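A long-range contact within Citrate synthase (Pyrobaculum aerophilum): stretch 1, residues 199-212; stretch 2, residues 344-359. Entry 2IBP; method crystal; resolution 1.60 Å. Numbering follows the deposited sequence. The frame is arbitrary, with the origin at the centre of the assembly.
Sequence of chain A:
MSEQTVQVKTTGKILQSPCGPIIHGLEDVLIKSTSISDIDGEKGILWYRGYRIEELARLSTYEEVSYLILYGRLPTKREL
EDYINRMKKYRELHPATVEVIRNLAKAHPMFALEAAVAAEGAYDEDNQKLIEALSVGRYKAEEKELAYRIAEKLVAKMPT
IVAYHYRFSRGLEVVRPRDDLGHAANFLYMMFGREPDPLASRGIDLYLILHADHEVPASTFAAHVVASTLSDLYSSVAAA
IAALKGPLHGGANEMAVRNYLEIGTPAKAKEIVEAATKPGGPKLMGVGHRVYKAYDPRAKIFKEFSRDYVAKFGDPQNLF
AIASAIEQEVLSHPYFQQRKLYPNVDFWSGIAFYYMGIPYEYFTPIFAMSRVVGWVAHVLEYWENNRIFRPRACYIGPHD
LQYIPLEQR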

# COMPACT_ATOMS: atom_id res chain seq x y z
N LEU A 199 -7.81 -35.16 3.81
CA LEU A 199 -6.39 -34.94 3.70
C LEU A 199 -6.08 -33.62 2.96
O LEU A 199 -5.19 -32.87 3.36
N ALA A 200 -6.87 -33.30 1.94
CA ALA A 200 -6.68 -32.05 1.19
C ALA A 200 -7.03 -30.86 2.10
O ALA A 200 -6.29 -29.88 2.17
N SER A 201 -8.14 -30.99 2.85
CA SER A 201 -8.54 -29.92 3.79
C SER A 201 -7.48 -29.71 4.84
O SER A 201 -7.21 -28.59 5.26
N ARG A 202 -6.95 -30.81 5.38
CA ARG A 202 -5.88 -30.69 6.37
C ARG A 202 -4.69 -29.92 5.81
O ARG A 202 -4.07 -29.13 6.51
N GLY A 203 -4.34 -30.20 4.57
CA GLY A 203 -3.25 -29.52 3.91
C GLY A 203 -3.47 -28.02 3.84
O GLY A 203 -2.59 -27.25 4.15
N ILE A 204 -4.68 -27.64 3.45
CA ILE A 204 -5.01 -26.21 3.37
C ILE A 204 -4.97 -25.61 4.77
O ILE A 204 -4.35 -24.57 5.00
N ASP A 205 -5.60 -26.27 5.73
CA ASP A 205 -5.61 -25.75 7.11
C ASP A 205 -4.18 -25.59 7.63
O ASP A 205 -3.84 -24.56 8.22
N LEU A 206 -3.35 -26.61 7.41
CA LEU A 206 -1.97 -26.56 7.85
C LEU A 206 -1.23 -25.41 7.19
O LEU A 206 -0.54 -24.64 7.84
N TYR A 207 -1.39 -25.29 5.87
CA TYR A 207 -0.73 -24.21 5.15
C TYR A 207 -1.14 -22.86 5.74
O TYR A 207 -0.30 -21.99 5.98
N LEU A 208 -2.43 -22.71 6.03
CA LEU A 208 -2.93 -21.45 6.56
C LEU A 208 -2.31 -21.17 7.92
O LEU A 208 -1.94 -20.05 8.23
N ILE A 209 -2.24 -22.19 8.77
CA ILE A 209 -1.60 -22.00 10.06
C ILE A 209 -0.15 -21.59 9.88
O ILE A 209 0.34 -20.63 10.47
N LEU A 210 0.55 -22.30 9.01
CA LEU A 210 1.99 -22.12 8.89
C LEU A 210 2.42 -20.79 8.33
O LEU A 210 3.52 -20.37 8.61
N HIS A 211 1.56 -20.14 7.57
CA HIS A 211 1.94 -18.87 6.94
C HIS A 211 1.23 -17.67 7.52
O HIS A 211 1.34 -16.57 6.99
N ALA A 212 0.54 -17.87 8.66
CA ALA A 212 -0.29 -16.82 9.26
C ALA A 212 0.44 -15.53 9.61
O ALA A 212 -0.15 -14.44 9.49
N ASN A 344 13.59 -24.19 2.94
CA ASN A 344 12.58 -23.36 3.57
C ASN A 344 11.20 -23.83 3.07
O ASN A 344 11.10 -24.74 2.25
N VAL A 345 10.13 -23.28 3.63
CA VAL A 345 8.81 -23.80 3.32
C VAL A 345 8.49 -23.82 1.82
O VAL A 345 7.79 -24.72 1.34
N ASP A 346 9.04 -22.87 1.07
CA ASP A 346 8.79 -22.78 -0.37
C ASP A 346 9.32 -24.00 -1.14
O ASP A 346 8.90 -24.27 -2.26
N PHE A 347 10.28 -24.69 -0.54
CA PHE A 347 10.86 -25.87 -1.16
C PHE A 347 9.81 -26.96 -1.34
O PHE A 347 9.89 -27.76 -2.29
N TRP A 348 8.80 -26.96 -0.47
CA TRP A 348 7.81 -28.01 -0.44
C TRP A 348 6.38 -27.61 -0.72
O TRP A 348 5.62 -28.40 -1.24
N SER A 349 6.01 -26.38 -0.33
CA SER A 349 4.60 -26.00 -0.28
C SER A 349 3.77 -25.94 -1.55
O SER A 349 2.55 -26.02 -1.48
N GLY A 350 4.42 -25.87 -2.72
CA GLY A 350 3.68 -25.84 -3.98
C GLY A 350 3.27 -27.21 -4.47
O GLY A 350 2.38 -27.33 -5.31
N ILE A 351 3.87 -28.25 -3.90
CA ILE A 351 3.62 -29.62 -4.38
C ILE A 351 2.18 -30.08 -4.17
O ILE A 351 1.49 -30.46 -5.12
N ALA A 352 1.69 -29.96 -2.95
CA ALA A 352 0.33 -30.35 -2.66
C ALA A 352 -0.66 -29.50 -3.45
O ALA A 352 -1.57 -30.05 -4.07
N PHE A 353 -0.43 -28.18 -3.50
CA PHE A 353 -1.35 -27.30 -4.24
C PHE A 353 -1.44 -27.75 -5.69
O PHE A 353 -2.51 -27.82 -6.27
N TYR A 354 -0.27 -28.00 -6.28
CA TYR A 354 -0.21 -28.42 -7.67
C TYR A 354 -1.07 -29.68 -7.86
O TYR A 354 -1.88 -29.76 -8.77
N TYR A 355 -0.87 -30.67 -6.99
CA TYR A 355 -1.59 -31.92 -7.10
C TYR A 355 -3.09 -31.78 -6.81
O TYR A 355 -3.91 -32.55 -7.36
N MET A 356 -3.44 -30.82 -5.96
CA MET A 356 -4.83 -30.52 -5.64
C MET A 356 -5.57 -29.82 -6.79
O MET A 356 -6.78 -29.63 -6.74
N GLY A 357 -4.84 -29.41 -7.82
CA GLY A 357 -5.44 -28.75 -8.97
C GLY A 357 -5.55 -27.25 -8.81
O GLY A 357 -6.28 -26.59 -9.54
N ILE A 358 -4.83 -26.71 -7.84
CA ILE A 358 -4.84 -25.26 -7.64
C ILE A 358 -3.85 -24.68 -8.64
O ILE A 358 -2.67 -25.07 -8.67
N PRO A 359 -4.34 -23.81 -9.54
CA PRO A 359 -3.42 -23.22 -10.52
C PRO A 359 -2.32 -22.39 -9.85
O PRO A 359 -2.53 -21.80 -8.79

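The two helices, 199-210 and 349-356, run roughly antiparallel, with 142° between their N-to-C directions and 10.8 Å between their axes at closest approach. The CA register follows from this: Ala200 lies nearest Met356, Gly203 nearest Ala352 and Tyr207 nearest Ser349, so moving forward along the first stretch means moving backward along the second. No direct hydrogen bond crosses the interface, which buries 397 Å² in total; apolar packing and one bridging water account for the contact.

Ala200 points sideways, yet it meets Met356, whose CB points toward the first helix and whose m, t, t chain is extended. Met356 CE comes to 3.6 Å from Ala200 O and 4.2 Å from Ala200 CB. The same methyl reaches the next turn, where Met356 CE is 4.4 Å from Gly203 CA. A CB built ideally on Gly203 would point toward stretch 2 and sit only 3.0 Å from Met356 CE, so the bare backbone here leaves the room that the methyl occupies.

Ile204 also leaves its backbone sideways, but its m, m rotamer brings the end of the chain nearer. Its CD1 is shared among three neighbours: Ile204 CD1 lies 3.7 Å from Phe353 CE1, 4.1 Å from Met356 SD and 4.2 Å from Ile358 CD1. Ile358 points inward from beyond the helix, just after Gly357, whose positive phi belongs to a Schellman motif.

Tyr207 points toward stretch 2 with chi1 t. Phe353 (chi1 m) lies over one face of its ring, with Phe353 CZ 3.5 Å from Tyr207 CD1. The centroids are 4.8 Å apart and the planes meet at 55°, an edge-to-face pair in which Phe353 supplies the edge. Near the plane of the tyrosine ring, Ser349 CB approaches Tyr207 CE1 at 4.0 Å.

One turn on, Leu210 points toward stretch 2 but stays beyond contact range. His211, with chi1 m, closes the interface as the chain leaves helical phi/psi. Its ND1 donates to Tyr207 O at 2.9 Å with an N-H...acceptor angle of 162°, anchoring the ring to the preceding turn while NE2 faces stretch 2. There His211 NE2 lies 3.5 Å from Val345 CG1, an oblique approach to the ring by an inward-pointing valine (chi1 p). Water 1 links the polar groups: its O is 2.7 Å from His211 NE2, 2.7 Å from Ser349 OG and 3.0 Å from Asp346 OD1, to which it donates. Asp346 makes no direct contact across the interface, so the water provides its connection to His211.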

# COMPACT_ATOMS: atom_id res chain seq x y z
CB LEU A 199 -5.73 -36.13 3.02
CG LEU A 199 -4.22 -36.17 2.91
CD1 LEU A 199 -3.54 -35.89 4.24
CD2 LEU A 199 -3.83 -37.55 2.36
CB ALA A 200 -7.52 -32.03 -0.08
CB SER A 201 -9.86 -30.28 4.48
OG SER A 201 -10.89 -30.37 3.53
CB ARG A 202 -5.43 -32.06 6.88
CG ARG A 202 -4.32 -31.95 7.91
CD ARG A 202 -4.09 -33.24 8.67
NE ARG A 202 -3.50 -34.32 7.89
CZ ARG A 202 -2.19 -34.59 7.83
NH1 ARG A 202 -1.28 -33.80 8.40
NH2 ARG A 202 -1.78 -35.64 7.15
CB ILE A 204 -6.36 -25.95 2.68
CG1 ILE A 204 -6.29 -26.40 1.21
CG2 ILE A 204 -6.74 -24.45 2.76
CD1 ILE A 204 -5.23 -25.68 0.37
CB ASP A 205 -6.37 -26.71 8.03
CG ASP A 205 -6.78 -26.06 9.34
OD1 ASP A 205 -7.23 -24.91 9.32
OD2 ASP A 205 -6.77 -26.76 10.38
CB LEU A 206 -1.26 -27.88 7.54
CG LEU A 206 0.17 -27.99 8.04
CD1 LEU A 206 0.24 -27.79 9.56
CD2 LEU A 206 0.73 -29.37 7.62
CB TYR A 207 -1.09 -24.25 3.68
CG TYR A 207 -0.42 -23.14 2.90
CD1 TYR A 207 0.81 -23.35 2.27
CD2 TYR A 207 -0.97 -21.87 2.86
CE1 TYR A 207 1.44 -22.32 1.61
CE2 TYR A 207 -0.34 -20.85 2.21
CZ TYR A 207 0.86 -21.08 1.60
OH TYR A 207 1.48 -20.04 0.96
CB LEU A 208 -4.45 -21.44 6.62
CG LEU A 208 -5.22 -21.48 5.31
CD1 LEU A 208 -6.70 -21.54 5.57
CD2 LEU A 208 -4.89 -20.33 4.38
CB ILE A 209 -1.61 -23.31 10.88
CG1 ILE A 209 -3.04 -23.65 11.27
CG2 ILE A 209 -0.67 -23.21 12.09
CD1 ILE A 209 -3.21 -25.02 11.91
CB LEU A 210 2.63 -23.23 8.06
CG LEU A 210 2.60 -24.63 8.68
CD1 LEU A 210 3.20 -25.59 7.65
CD2 LEU A 210 3.31 -24.71 10.02
CB HIS A 211 1.71 -18.98 5.44
CG HIS A 211 2.57 -20.02 4.79
ND1 HIS A 211 2.29 -21.37 4.87
CD2 HIS A 211 3.74 -19.92 4.11
CE1 HIS A 211 3.26 -22.05 4.29
NE2 HIS A 211 4.15 -21.20 3.80
CB ALA A 212 -1.03 -17.37 10.45
CB ASN A 344 12.84 -21.87 3.34
CG ASN A 344 12.67 -21.45 1.91
OD1 ASN A 344 11.68 -21.79 1.27
ND2 ASN A 344 13.60 -20.63 1.42
CB VAL A 345 7.72 -23.05 4.13
CG1 VAL A 345 7.58 -21.64 3.59
CG2 VAL A 345 6.40 -23.83 4.09
CB ASP A 346 9.42 -21.51 -0.94
CG ASP A 346 8.84 -20.24 -0.33
OD1 ASP A 346 7.66 -20.27 0.10
OD2 ASP A 346 9.58 -19.23 -0.28
CB PHE A 347 12.00 -26.38 -0.27
CG PHE A 347 12.79 -27.51 -0.85
CD1 PHE A 347 13.96 -27.26 -1.55
CD2 PHE A 347 12.42 -28.82 -0.64
CE1 PHE A 347 14.70 -28.29 -2.05
CE2 PHE A 347 13.16 -29.85 -1.15
CZ PHE A 347 14.31 -29.58 -1.85
CB TRP A 348 7.75 -28.62 0.98
CG TRP A 348 8.97 -29.31 1.42
CD1 TRP A 348 9.91 -28.85 2.27
CD2 TRP A 348 9.43 -30.59 0.96
NE1 TRP A 348 10.91 -29.78 2.42
CE2 TRP A 348 10.65 -30.86 1.61
CE3 TRP A 348 8.91 -31.55 0.08
CZ2 TRP A 348 11.37 -32.03 1.41
CZ3 TRP A 348 9.63 -32.71 -0.12
CH2 TRP A 348 10.84 -32.94 0.54
CB SER A 349 4.43 -24.70 0.48
OG SER A 349 4.88 -23.63 -0.30
CB ILE A 351 4.61 -30.59 -3.74
CG1 ILE A 351 6.05 -30.24 -4.18
CG2 ILE A 351 4.22 -32.03 -4.11
CD1 ILE A 351 7.13 -31.04 -3.48
CB ALA A 352 0.06 -30.25 -1.16
CB PHE A 353 -0.88 -25.84 -4.27
CG PHE A 353 -0.94 -25.11 -2.96
CD1 PHE A 353 -1.81 -25.47 -1.96
CD2 PHE A 353 -0.23 -23.92 -2.82
CE1 PHE A 353 -1.85 -24.74 -0.76
CE2 PHE A 353 -0.30 -23.18 -1.66
CZ PHE A 353 -1.13 -23.57 -0.65
CB TYR A 354 1.24 -28.68 -8.08
CG TYR A 354 1.39 -29.19 -9.50
CD1 TYR A 354 1.62 -28.33 -10.56
CD2 TYR A 354 1.36 -30.56 -9.75
CE1 TYR A 354 1.74 -28.81 -11.84
CE2 TYR A 354 1.53 -31.05 -11.02
CZ TYR A 354 1.71 -30.18 -12.06
OH TYR A 354 1.85 -30.70 -13.32
CB TYR A 355 -0.95 -32.99 -6.23
CG TYR A 355 0.36 -33.54 -6.76
CD1 TYR A 355 0.52 -33.82 -8.10
CD2 TYR A 355 1.36 -33.97 -5.89
CE1 TYR A 355 1.69 -34.39 -8.60
CE2 TYR A 355 2.53 -34.59 -6.37
CZ TYR A 355 2.68 -34.79 -7.73
OH TYR A 355 3.82 -35.39 -8.21
CB MET A 356 -4.93 -29.64 -4.40
CG MET A 356 -4.49 -30.31 -3.13
SD MET A 356 -4.59 -29.08 -1.82
CE MET A 356 -3.84 -29.94 -0.44
CB ILE A 358 -4.39 -24.89 -6.23
CG1 ILE A 358 -5.40 -25.46 -5.21
CG2 ILE A 358 -4.20 -23.36 -6.11
CD1 ILE A 358 -4.98 -25.31 -3.77
CB PRO A 359 -4.34 -22.35 -11.39
CG PRO A 359 -5.68 -22.88 -11.17
CD PRO A 359 -5.71 -23.34 -9.74
O HOH W 1 5.19 -21.42 1.27